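Local coordinates for RND efflux system, outer membrane lipoprotein, NodT family (Burkholderia mallei, PDB 6U94) that probably serves as the outer membrane channel of a tripartite RND efflux system, at residues A394-I399 / T439-G444; N172-L177 / A253-A258; I310-A315 / D373-V378; L64-N69 / S161-L166; R303-P308 / L341-A346. All blocks are in the same frame, centred on the assembly; numbering follows the deposited sequence.

Interaction 1 (A394-I399 / T439-G444); sequences AQEAMI and TYKLAG
Gln395 and Tyr440 meet at about a right angle, the terminal amide of Gln395 standing at the edge of the Tyr440 ring beside CD2 and CE2. The two flat groups are steeply inclined, their planes 68° apart, so nothing here resembles a stack. With CG of Gln395 anti to its main-chain N (chi1 -159°) and the chain kinked at the next bond, the amide is swung toward the partner helix, where Ala433 and Leu436 also touch this side chain. The two backbones approach most closely at this pair, Gln395 CA lying 8.5 Å from Tyr440 CA. Helices 362-415 and 421-454 run antiparallel and are joined by a short turn, forming one of the long helical hairpins from which outer membrane factors build their periplasmic tube. On the more open flank the stems of Glu396 and Lys441 also cross nearly perpendicularly, both stretched out beyond CG. Their ends come near without pairing: Glu396 OE2 is 4.0 Å from Lys441 CE and 4.2 Å from Lys441 NZ, beyond salt-bridge range. The opposite charges would probably still attract weakly. Tyr440 further rests on Glu391 and Val392, earlier along helix 362-415.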
# COMPACT_ATOMS: atom_id res chain seq x y z
N ALA A 394 -2.01 -14.51 12.11
CA ALA A 394 -3.12 -15.45 12.18
C ALA A 394 -3.06 -16.46 11.04
O ALA A 394 -3.28 -17.66 11.25
CB ALA A 394 -4.45 -14.70 12.16
N GLN A 395 -2.75 -15.99 9.83
CA GLN A 395 -2.67 -16.89 8.69
C GLN A 395 -1.52 -17.87 8.83
O GLN A 395 -1.60 -19.00 8.34
CB GLN A 395 -2.53 -16.08 7.40
CG GLN A 395 -2.94 -16.83 6.14
CD GLN A 395 -4.44 -17.04 6.03
OE1 GLN A 395 -4.90 -17.89 5.27
NE2 GLN A 395 -5.21 -16.26 6.79
N GLU A 396 -0.44 -17.46 9.50
CA GLU A 396 0.71 -18.36 9.67
C GLU A 396 0.40 -19.47 10.66
O GLU A 396 0.79 -20.62 10.45
CB GLU A 396 1.93 -17.56 10.11
CG GLU A 396 2.59 -16.78 8.98
CD GLU A 396 3.71 -15.87 9.46
OE1 GLU A 396 3.73 -15.53 10.66
OE2 GLU A 396 4.57 -15.51 8.63
N ALA A 397 -0.30 -19.15 11.76
CA ALA A 397 -0.71 -20.19 12.70
C ALA A 397 -1.76 -21.10 12.08
O ALA A 397 -1.81 -22.30 12.40
CB ALA A 397 -1.23 -19.56 13.99
N MET A 398 -2.61 -20.56 11.20
CA MET A 398 -3.57 -21.40 10.50
C MET A 398 -2.86 -22.35 9.55
O MET A 398 -3.20 -23.54 9.48
CB MET A 398 -4.56 -20.52 9.74
CG MET A 398 -5.93 -21.15 9.53
SD MET A 398 -7.10 -20.02 8.74
CE MET A 398 -6.47 -19.99 7.07
N ILE A 399 -1.86 -21.85 8.81
CA ILE A 399 -1.07 -22.71 7.94
C ILE A 399 -0.31 -23.75 8.75
O ILE A 399 -0.07 -24.87 8.29
CB ILE A 399 -0.12 -21.84 7.08
CG1 ILE A 399 -0.92 -21.05 6.05
CG2 ILE A 399 0.94 -22.69 6.38
CD1 ILE A 399 -0.12 -19.96 5.35
N THR A 439 -0.62 -12.56 -0.05
CA THR A 439 -1.39 -11.34 -0.29
C THR A 439 -1.45 -10.47 0.95
O THR A 439 -1.41 -9.23 0.85
CB THR A 439 -2.81 -11.70 -0.75
OG1 THR A 439 -3.57 -12.16 0.36
CG2 THR A 439 -2.76 -12.80 -1.81
N TYR A 440 -1.55 -11.08 2.13
CA TYR A 440 -1.55 -10.31 3.37
C TYR A 440 -0.19 -9.69 3.66
O TYR A 440 -0.12 -8.60 4.24
CB TYR A 440 -1.97 -11.20 4.55
CG TYR A 440 -3.46 -11.48 4.63
CD1 TYR A 440 -4.39 -10.56 4.17
CD2 TYR A 440 -3.92 -12.67 5.19
CE1 TYR A 440 -5.75 -10.82 4.26
CE2 TYR A 440 -5.28 -12.93 5.28
CZ TYR A 440 -6.18 -12.01 4.82
OH TYR A 440 -7.53 -12.28 4.91
N LYS A 441 0.89 -10.37 3.29
CA LYS A 441 2.21 -9.77 3.44
C LYS A 441 2.38 -8.57 2.52
O LYS A 441 2.93 -7.54 2.92
CB LYS A 441 3.30 -10.81 3.17
CG LYS A 441 3.46 -11.87 4.26
CD LYS A 441 4.59 -12.82 3.93
CE LYS A 441 4.89 -13.75 5.10
NZ LYS A 441 6.06 -14.63 4.83
N LEU A 442 1.90 -8.69 1.28
CA LEU A 442 2.01 -7.59 0.33
C LEU A 442 1.19 -6.39 0.78
O LEU A 442 1.63 -5.24 0.65
CB LEU A 442 1.58 -8.05 -1.06
CG LEU A 442 1.51 -6.96 -2.14
CD1 LEU A 442 2.85 -6.26 -2.30
CD2 LEU A 442 1.06 -7.56 -3.45
N ALA A 443 -0.01 -6.63 1.32
CA ALA A 443 -0.83 -5.54 1.82
C ALA A 443 -0.12 -4.77 2.92
O ALA A 443 -0.21 -3.54 2.99
CB ALA A 443 -2.18 -6.07 2.30
N GLY A 444 0.59 -5.49 3.80
CA GLY A 444 1.38 -4.82 4.82
C GLY A 444 2.46 -3.93 4.23
O GLY A 444 2.68 -2.81 4.69

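Interaction 2 (N172-L177 / A253-A258)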
# COMPACT_ATOMS: atom_id res chain seq x y z
N ASN A 172 5.42 -0.01 -5.08
CA ASN A 172 4.31 -0.95 -4.93
C ASN A 172 4.23 -1.91 -6.11
O ASN A 172 3.76 -3.04 -5.95
CB ASN A 172 2.99 -0.20 -4.77
CG ASN A 172 1.84 -1.12 -4.42
OD1 ASN A 172 1.71 -1.56 -3.27
ND2 ASN A 172 0.99 -1.41 -5.39
N THR A 173 4.67 -1.48 -7.29
CA THR A 173 4.62 -2.36 -8.46
C THR A 173 5.72 -3.41 -8.42
O THR A 173 5.49 -4.57 -8.77
CB THR A 173 4.72 -1.53 -9.74
OG1 THR A 173 3.65 -0.58 -9.76
CG2 THR A 173 4.61 -2.41 -10.97
N TYR A 174 6.93 -3.03 -8.00
CA TYR A 174 8.02 -4.00 -7.91
C TYR A 174 7.79 -4.96 -6.75
O TYR A 174 8.11 -6.15 -6.85
CB TYR A 174 9.36 -3.27 -7.75
CG TYR A 174 10.55 -4.19 -7.60
CD1 TYR A 174 11.00 -4.97 -8.66
CD2 TYR A 174 11.24 -4.27 -6.40
CE1 TYR A 174 12.09 -5.80 -8.53
CE2 TYR A 174 12.33 -5.11 -6.25
CZ TYR A 174 12.76 -5.87 -7.32
OH TYR A 174 13.85 -6.70 -7.18
N LEU A 175 7.24 -4.46 -5.64
CA LEU A 175 6.88 -5.35 -4.54
C LEU A 175 5.77 -6.31 -4.96
O LEU A 175 5.83 -7.51 -4.67
CB LEU A 175 6.46 -4.53 -3.32
CG LEU A 175 7.61 -3.82 -2.60
CD1 LEU A 175 7.11 -2.99 -1.44
CD2 LEU A 175 8.65 -4.83 -2.14
N THR A 176 4.75 -5.79 -5.65
CA THR A 176 3.70 -6.66 -6.17
C THR A 176 4.27 -7.69 -7.14
O THR A 176 3.81 -8.84 -7.17
CB THR A 176 2.62 -5.82 -6.86
OG1 THR A 176 1.96 -4.99 -5.88
CG2 THR A 176 1.58 -6.70 -7.54
N LEU A 177 5.28 -7.31 -7.92
CA LEU A 177 5.94 -8.26 -8.80
C LEU A 177 6.55 -9.41 -8.01
O LEU A 177 6.33 -10.59 -8.31
CB LEU A 177 7.01 -7.56 -9.63
CG LEU A 177 7.86 -8.46 -10.53
CD1 LEU A 177 7.00 -9.17 -11.56
CD2 LEU A 177 8.96 -7.65 -11.21
N ALA A 253 18.30 -5.80 -16.32
CA ALA A 253 18.50 -7.24 -16.18
C ALA A 253 18.52 -7.68 -14.72
O ALA A 253 18.33 -8.87 -14.44
CB ALA A 253 19.79 -7.67 -16.87
N GLY A 254 18.74 -6.75 -13.78
CA GLY A 254 18.70 -7.12 -12.38
C GLY A 254 17.33 -7.56 -11.91
O GLY A 254 17.22 -8.42 -11.03
N VAL A 255 16.27 -6.99 -12.49
CA VAL A 255 14.91 -7.39 -12.13
C VAL A 255 14.68 -8.86 -12.45
O VAL A 255 13.99 -9.57 -11.70
CB VAL A 255 13.89 -6.48 -12.85
CG1 VAL A 255 12.48 -7.03 -12.70
CG2 VAL A 255 13.98 -5.06 -12.33
N SER A 256 15.26 -9.34 -13.55
CA SER A 256 15.03 -10.72 -13.97
C SER A 256 15.59 -11.71 -12.96
O SER A 256 15.01 -12.78 -12.74
CB SER A 256 15.64 -10.95 -15.35
OG SER A 256 16.91 -10.33 -15.47
N ARG A 257 16.71 -11.38 -12.33
CA ARG A 257 17.39 -12.27 -11.39
C ARG A 257 17.43 -11.61 -10.01
O ARG A 257 18.49 -11.25 -9.51
CB ARG A 257 18.80 -12.61 -11.89
N ALA A 258 16.25 -11.45 -9.41
CA ALA A 258 16.13 -10.90 -8.07
C ALA A 258 15.73 -12.00 -7.09
O ALA A 258 15.01 -12.94 -7.45
CB ALA A 258 15.10 -9.76 -8.03
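Tyr174 and Leu177, one turn apart on helix 156-203, reach out to Val255 and Ala258 at and just beyond the short, weakly bonded helix 253-256. Packing is closest at the far end of the tyrosine, where Tyr174 OH sits 3.4 Å from Ala258 CB. At the other end of the interface Leu177 CD2 lies 3.9 Å from Val255 CG1, the leucine and valine branches meeting at a slant. In Tyr174, CG lies anti to the main-chain N (chi1 178°), which carries the ring out from the helix and brings its end up to the partner segment. The middle of the interface is slacker: Tyr174 CE1 and Val255 CG2 are 4.3 Å apart. On the outer side Ser256 turns its back on helix 156-203, and both it and Ala253 face solvent. Gln57 and Leu61 of helix 56-67 touch both Tyr174 and Val255, so three helical elements share this small core, and Arg181 NH2 adds a hydrogen bond to Val255 O. Across the contact itself the attraction is apolar. The buried Tyr174 OH has no polar partner in the model, which implies a desolvation cost for the phenol unless a water that was not modelled meets it.

Interaction 3 (I310-A315 / D373-V378); sequences ITLTGA and DAFREV
Thr313 OG1, hydrogen-bonded to both Pro271 O and Leu274 N, pins down the irregular segment 310-315, from which Ile310 and Leu312 lean against Phe375. The segment follows helix 299-306, and the phenylalanine belongs to the long helix 362-415. In outer membrane factors the chain after the corresponding helix end leads into a pair of transmembrane strands; here it forms no regular strand. Further hydrogen bonds join Ile310 O to Ser276 OG and, between backbones, Leu312 to Leu274 and Ser320. The side chains that face the helix are wholly apolar. CG1 of Ile310 occupies the crowded position between its main-chain N and carbonyl carbon (chi1 58°), and from there CD1 comes in at the edge of the Phe375 ring, close to the ring plane. The Leu312 side chain crosses that of Phe375 at about a right angle and touches the ring through CD2. Phe375 keeps CG anti to its own carbonyl carbon (chi1 -83°), which lets the ring bend over toward the loop. One turn further on, Val378 also points at the segment, its CA 8.1 Å from that of Leu312, and packs against Leu323, Leu451 and Ala454. Ile310 and Leu312 converge on a single ring atom: Phe375 CE2 lies 4.0 Å from Leu312 CD2 and 4.1 Å from Ile310 CD1.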
# COMPACT_ATOMS: atom_id res chain seq x y z
N ILE A 310 2.90 16.81 17.89
CA ILE A 310 3.00 15.53 18.57
C ILE A 310 3.91 14.62 17.76
O ILE A 310 4.20 14.88 16.59
CB ILE A 310 1.62 14.85 18.75
CG1 ILE A 310 0.97 14.65 17.38
CG2 ILE A 310 0.72 15.65 19.69
CD1 ILE A 310 -0.25 13.75 17.39
N THR A 311 4.35 13.54 18.40
CA THR A 311 4.97 12.46 17.66
C THR A 311 3.89 11.65 16.95
O THR A 311 2.74 11.60 17.38
CB THR A 311 5.78 11.54 18.58
OG1 THR A 311 4.93 10.98 19.59
CG2 THR A 311 6.92 12.32 19.23
N LEU A 312 4.27 11.04 15.83
CA LEU A 312 3.33 10.25 15.04
C LEU A 312 3.49 8.75 15.22
O LEU A 312 2.51 8.02 15.04
CB LEU A 312 3.48 10.59 13.55
CG LEU A 312 3.11 12.02 13.17
CD1 LEU A 312 3.38 12.26 11.70
CD2 LEU A 312 1.65 12.30 13.50
N THR A 313 4.69 8.27 15.56
CA THR A 313 4.95 6.85 15.64
C THR A 313 5.57 6.50 16.98
O THR A 313 6.23 7.33 17.62
CB THR A 313 5.89 6.37 14.52
OG1 THR A 313 7.12 7.11 14.57
CG2 THR A 313 5.24 6.55 13.16
N GLY A 314 5.34 5.26 17.41
CA GLY A 314 5.99 4.71 18.58
C GLY A 314 7.00 3.65 18.18
O GLY A 314 7.57 3.72 17.09
N ALA A 315 7.21 2.66 19.04
CA ALA A 315 8.19 1.63 18.77
C ALA A 315 7.80 0.81 17.55
O ALA A 315 6.62 0.49 17.35
CB ALA A 315 8.35 0.73 19.99
N ASP A 373 -7.73 16.10 8.21
CA ASP A 373 -7.74 14.99 7.27
C ASP A 373 -6.36 14.38 7.12
O ASP A 373 -6.22 13.16 6.95
CB ASP A 373 -8.27 15.44 5.91
CG ASP A 373 -9.77 15.67 5.91
OD1 ASP A 373 -10.40 15.46 6.97
OD2 ASP A 373 -10.32 16.05 4.86
N ALA A 374 -5.31 15.20 7.18
CA ALA A 374 -3.95 14.68 7.05
C ALA A 374 -3.60 13.78 8.23
O ALA A 374 -3.06 12.68 8.05
CB ALA A 374 -2.95 15.82 6.94
N PHE A 375 -3.89 14.23 9.46
CA PHE A 375 -3.62 13.42 10.64
C PHE A 375 -4.47 12.15 10.64
O PHE A 375 -3.96 11.06 10.90
CB PHE A 375 -3.87 14.23 11.91
CG PHE A 375 -2.71 15.10 12.31
CD1 PHE A 375 -2.47 16.31 11.67
CD2 PHE A 375 -1.86 14.71 13.33
CE1 PHE A 375 -1.41 17.11 12.04
CE2 PHE A 375 -0.79 15.50 13.71
CZ PHE A 375 -0.56 16.71 13.06
N ARG A 376 -5.76 12.29 10.35
CA ARG A 376 -6.64 11.13 10.30
C ARG A 376 -6.15 10.12 9.27
O ARG A 376 -6.18 8.91 9.51
CB ARG A 376 -8.07 11.58 9.98
CG ARG A 376 -9.09 10.44 9.96
CD ARG A 376 -10.50 10.97 9.74
NE ARG A 376 -10.88 11.96 10.74
CZ ARG A 376 -11.37 11.65 11.94
NH1 ARG A 376 -11.54 10.37 12.29
NH2 ARG A 376 -11.70 12.61 12.80
N GLU A 377 -5.69 10.61 8.12
CA GLU A 377 -5.15 9.72 7.09
C GLU A 377 -3.92 8.98 7.59
O GLU A 377 -3.72 7.80 7.27
CB GLU A 377 -4.82 10.53 5.84
CG GLU A 377 -4.34 9.73 4.66
CD GLU A 377 -4.19 10.59 3.42
OE1 GLU A 377 -3.44 11.60 3.46
OE2 GLU A 377 -4.84 10.27 2.41
N VAL A 378 -3.07 9.66 8.37
CA VAL A 378 -1.88 9.01 8.90
C VAL A 378 -2.25 7.94 9.92
O VAL A 378 -1.71 6.83 9.91
CB VAL A 378 -0.93 10.06 9.50
CG1 VAL A 378 0.13 9.39 10.37
CG2 VAL A 378 -0.27 10.87 8.38

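Interaction 4 (L64-N69 / S161-L166); sequences LALANN and SVHISL
Leu66 makes a CH-pi contact with His163. Its CD2 methyl stands over one face of the imidazole, 4.3 Å from the ring centroid and 17° off the ring normal. The methyl is displaced toward the rim, at 4.1 Å from His163 ND1. CG of Leu66 is anti to the carbonyl carbon (chi1 -75°), and the extended chain beyond it brings the methyl across to the ring, while Trp49 and Leu47 from the N-terminal loop touch Leu66 and His163 respectively. Purely apolar packing centres on Leu166. Its CG lies 4.2 Å from Ala65 CB, and its CD2 is 4.3 Å from Leu66 CD2, so the leucine lies against two consecutive residues of the partner. The contact joins the last turn of helix 56-67 to helix 156-203, one of the long helices that in outer membrane factors form the periplasmic tube. A third kind of approach sets a methyl against a backbone carbonyl: Leu166 CD2 is 3.6 Å from Ala65 O. A hydrogen bond to that oxygen comes from Arg70 NH2, and Leu166 touches the same arginine. Ile79 of helix 72-86 is another neighbour of Leu166.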
# COMPACT_ATOMS: atom_id res chain seq x y z
N LEU A 64 15.61 5.56 -11.99
CA LEU A 64 15.35 5.64 -13.42
C LEU A 64 14.01 6.29 -13.71
O LEU A 64 13.88 7.04 -14.69
CB LEU A 64 15.42 4.24 -14.04
CG LEU A 64 16.73 3.46 -13.89
CD1 LEU A 64 16.72 2.22 -14.78
CD2 LEU A 64 17.93 4.35 -14.20
N ALA A 65 13.01 6.03 -12.87
CA ALA A 65 11.71 6.67 -13.05
C ALA A 65 11.81 8.18 -12.85
O ALA A 65 11.17 8.95 -13.57
CB ALA A 65 10.69 6.06 -12.09
N LEU A 66 12.61 8.61 -11.87
CA LEU A 66 12.80 10.04 -11.65
C LEU A 66 13.66 10.67 -12.75
O LEU A 66 13.37 11.78 -13.20
CB LEU A 66 13.42 10.28 -10.28
CG LEU A 66 12.49 10.10 -9.08
CD1 LEU A 66 13.23 10.39 -7.78
CD2 LEU A 66 11.27 11.00 -9.21
N ALA A 67 14.70 9.97 -13.18
CA ALA A 67 15.62 10.51 -14.19
C ALA A 67 15.02 10.54 -15.59
O ALA A 67 15.67 11.06 -16.50
CB ALA A 67 16.92 9.71 -14.20
N ASN A 68 13.81 10.01 -15.78
CA ASN A 68 13.19 10.04 -17.09
C ASN A 68 12.93 11.48 -17.52
O ASN A 68 12.55 12.33 -16.71
CB ASN A 68 11.88 9.24 -17.07
CG ASN A 68 11.43 8.83 -18.46
OD1 ASN A 68 10.42 9.32 -18.97
ND2 ASN A 68 12.18 7.93 -19.08
N ASN A 69 13.16 11.75 -18.80
CA ASN A 69 13.07 13.12 -19.32
C ASN A 69 11.65 13.54 -19.65
O ASN A 69 11.46 14.65 -20.17
CB ASN A 69 13.96 13.27 -20.55
CG ASN A 69 15.44 13.22 -20.21
OD1 ASN A 69 15.84 13.47 -19.07
ND2 ASN A 69 16.26 12.90 -21.20
N SER A 161 3.99 16.36 -5.37
CA SER A 161 2.91 15.38 -5.32
C SER A 161 3.08 14.31 -6.40
O SER A 161 2.79 13.13 -6.16
CB SER A 161 1.56 16.08 -5.47
OG SER A 161 0.49 15.15 -5.38
N VAL A 162 3.54 14.71 -7.59
CA VAL A 162 3.74 13.74 -8.66
C VAL A 162 4.96 12.87 -8.38
O VAL A 162 4.96 11.67 -8.66
CB VAL A 162 3.85 14.46 -10.02
CG1 VAL A 162 4.06 13.45 -11.15
CG2 VAL A 162 2.60 15.29 -10.28
N HIS A 163 6.03 13.47 -7.84
CA HIS A 163 7.20 12.69 -7.45
C HIS A 163 6.85 11.66 -6.38
O HIS A 163 7.29 10.51 -6.45
CB HIS A 163 8.31 13.62 -6.94
CG HIS A 163 9.02 14.37 -8.02
ND1 HIS A 163 8.70 14.24 -9.35
CD2 HIS A 163 10.05 15.25 -7.96
CE1 HIS A 163 9.50 15.01 -10.07
NE2 HIS A 163 10.32 15.63 -9.25
N ILE A 164 6.06 12.06 -5.38
CA ILE A 164 5.67 11.15 -4.31
C ILE A 164 4.87 9.99 -4.89
O ILE A 164 5.11 8.82 -4.56
CB ILE A 164 4.90 11.90 -3.22
CG1 ILE A 164 5.85 12.74 -2.37
CG2 ILE A 164 4.11 10.95 -2.36
CD1 ILE A 164 5.17 13.46 -1.23
N SER A 165 3.91 10.29 -5.76
CA SER A 165 3.12 9.24 -6.40
C SER A 165 4.00 8.31 -7.23
O SER A 165 3.87 7.09 -7.15
CB SER A 165 2.03 9.85 -7.28
OG SER A 165 1.19 10.72 -6.55
N LEU A 166 4.92 8.89 -8.01
CA LEU A 166 5.76 8.08 -8.88
C LEU A 166 6.68 7.18 -8.08
O LEU A 166 6.81 5.98 -8.38
CB LEU A 166 6.57 8.99 -9.81
CG LEU A 166 7.42 8.32 -10.88
CD1 LEU A 166 6.56 7.45 -11.79
CD2 LEU A 166 8.16 9.38 -11.71

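Interaction 5 (R303-P308 / L341-A346); sequences RAAFFP and LPIFNA
Phe306 presents the edge of its ring to Ile343: CD1 of the isoleucine lies near the ring plane, 3.6 Å from Phe306 CE2. One face of that ring is occupied from within its own helix by Ala305 CB, 3.5 Å above the plane and shifted toward the rim. A second aromatic ring, that of Phe344, takes the other branch of the same isoleucine on one of its faces, with Ile343 CG2 3.9 Å above the plane, again off centre. Ile343 can serve both rings because its branches diverge: CG1 is anti to the carbonyl carbon (chi1 -68°) and CG2 anti to the main-chain N. The Phe306 and Ile343 side chains cross at about a right angle. Outward from this pair the contact thins. Ala305 CB is 4.4 Å from Ile343 CD1, and on the exposed side Ala304 CB and Leu341 CD1 are 4.5 Å apart. The segments joined are the end of helix 299-306, whose last turn is closed by Phe307 N bonding to Arg303 O, and an irregular loop ahead of helix 349-352. In outer membrane factors the corresponding segments flank a pair of barrel strands, one on the way out and one on the way back. Leu355 and Val358 of helix 355-359 pack beside Phe306 and Ile343. Because every touching group is apolar, the join rests on burial and fit rather than on directional bonds, with the edge-on Phe306-Ile343 contact its closest point.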
# COMPACT_ATOMS: atom_id res chain seq x y z
N ARG A 303 -0.44 27.84 12.35
CA ARG A 303 0.08 26.58 12.87
C ARG A 303 -0.17 26.48 14.37
O ARG A 303 -0.57 25.42 14.87
CB ARG A 303 1.57 26.46 12.56
CG ARG A 303 1.88 26.09 11.12
CD ARG A 303 3.38 25.98 10.92
NE ARG A 303 3.74 25.75 9.53
CZ ARG A 303 4.99 25.72 9.08
NH1 ARG A 303 6.00 25.90 9.91
NH2 ARG A 303 5.22 25.50 7.79
N ALA A 304 0.08 27.57 15.10
CA ALA A 304 -0.18 27.57 16.53
C ALA A 304 -1.64 27.26 16.82
O ALA A 304 -1.95 26.57 17.80
CB ALA A 304 0.21 28.92 17.13
N ALA A 305 -2.55 27.73 15.97
CA ALA A 305 -3.97 27.54 16.21
C ALA A 305 -4.45 26.15 15.80
O ALA A 305 -5.29 25.56 16.49
CB ALA A 305 -4.78 28.62 15.48
N PHE A 306 -3.95 25.61 14.69
CA PHE A 306 -4.59 24.47 14.06
C PHE A 306 -3.69 23.27 13.77
O PHE A 306 -4.18 22.27 13.24
CB PHE A 306 -5.26 24.90 12.75
CG PHE A 306 -6.28 25.99 12.92
CD1 PHE A 306 -7.48 25.74 13.57
CD2 PHE A 306 -6.04 27.27 12.43
CE1 PHE A 306 -8.42 26.74 13.73
CE2 PHE A 306 -6.98 28.27 12.58
CZ PHE A 306 -8.17 28.01 13.23
N PHE A 307 -2.41 23.33 14.10
CA PHE A 307 -1.46 22.28 13.72
C PHE A 307 -0.91 21.61 14.97
O PHE A 307 -0.07 22.21 15.67
CB PHE A 307 -0.33 22.86 12.87
CG PHE A 307 0.27 21.89 11.89
CD1 PHE A 307 0.73 20.66 12.29
CD2 PHE A 307 0.38 22.24 10.54
CE1 PHE A 307 1.29 19.77 11.38
CE2 PHE A 307 0.93 21.36 9.63
CZ PHE A 307 1.39 20.12 10.05
N PRO A 308 -1.35 20.40 15.30
CA PRO A 308 -0.82 19.72 16.49
C PRO A 308 0.68 19.48 16.38
O PRO A 308 1.21 19.23 15.30
CB PRO A 308 -1.60 18.40 16.54
CG PRO A 308 -2.82 18.63 15.69
CD PRO A 308 -2.39 19.60 14.63
N LEU A 341 -2.09 33.91 18.59
CA LEU A 341 -1.49 34.85 17.68
C LEU A 341 -2.52 35.27 16.64
O LEU A 341 -3.27 34.42 16.15
CB LEU A 341 -0.27 34.25 16.99
CG LEU A 341 0.99 34.10 17.83
CD1 LEU A 341 1.91 33.05 17.22
CD2 LEU A 341 1.67 35.45 17.90
N PRO A 342 -2.59 36.55 16.31
CA PRO A 342 -3.53 36.98 15.26
C PRO A 342 -3.17 36.34 13.93
O PRO A 342 -2.03 36.42 13.46
CB PRO A 342 -3.35 38.51 15.23
CG PRO A 342 -2.76 38.85 16.56
CD PRO A 342 -1.89 37.69 16.92
N ILE A 343 -4.16 35.69 13.32
CA ILE A 343 -3.91 35.07 12.02
C ILE A 343 -3.86 36.13 10.93
O ILE A 343 -3.09 36.01 9.97
CB ILE A 343 -4.97 33.99 11.75
CG1 ILE A 343 -4.77 32.82 12.72
CG2 ILE A 343 -4.90 33.51 10.31
CD1 ILE A 343 -5.80 31.72 12.58
N PHE A 344 -4.65 37.19 11.06
CA PHE A 344 -4.71 38.24 10.06
C PHE A 344 -4.17 39.55 10.62
O PHE A 344 -4.42 39.90 11.78
CB PHE A 344 -6.14 38.45 9.57
CG PHE A 344 -6.71 37.26 8.87
CD1 PHE A 344 -6.38 36.99 7.55
CD2 PHE A 344 -7.58 36.40 9.52
CE1 PHE A 344 -6.90 35.89 6.90
CE2 PHE A 344 -8.10 35.29 8.88
CZ PHE A 344 -7.76 35.04 7.56
N ASN A 345 -3.42 40.27 9.78
CA ASN A 345 -2.97 41.61 10.15
C ASN A 345 -4.12 42.61 10.13
O ASN A 345 -4.01 43.68 10.74
CB ASN A 345 -1.85 42.07 9.22
CG ASN A 345 -0.71 41.08 9.15
OD1 ASN A 345 0.21 41.10 9.97
ND2 ASN A 345 -0.75 40.19 8.16
N ALA A 346 -5.21 42.29 9.45
CA ALA A 346 -6.36 43.17 9.33
C ALA A 346 -7.44 42.78 10.33
O ALA A 346 -7.36 41.74 11.01
CB ALA A 346 -6.92 43.14 7.90

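How the interactions relate
From the N terminus, interaction 4 comes first, bringing helix 156-203 back to helix 56-67, and interaction 2 then closes a second loop from the same long helix to 253-258. In the C-terminal half, interactions 5 and 3 cross: 310-315 falls within the loop closed by 303-308 and 341-346, whereas 373-378 comes after it. They touch where Phe375 packs on Phe307 and Pro308. Interaction 1 follows, bridging the hairpin of helices 362-415 and 421-454, the first of which interaction 3 also uses. The two halves of the chain meet where Leu442 of interaction 1 packs on Leu175 and Thr176 of interaction 2. None of the five loops nests within another.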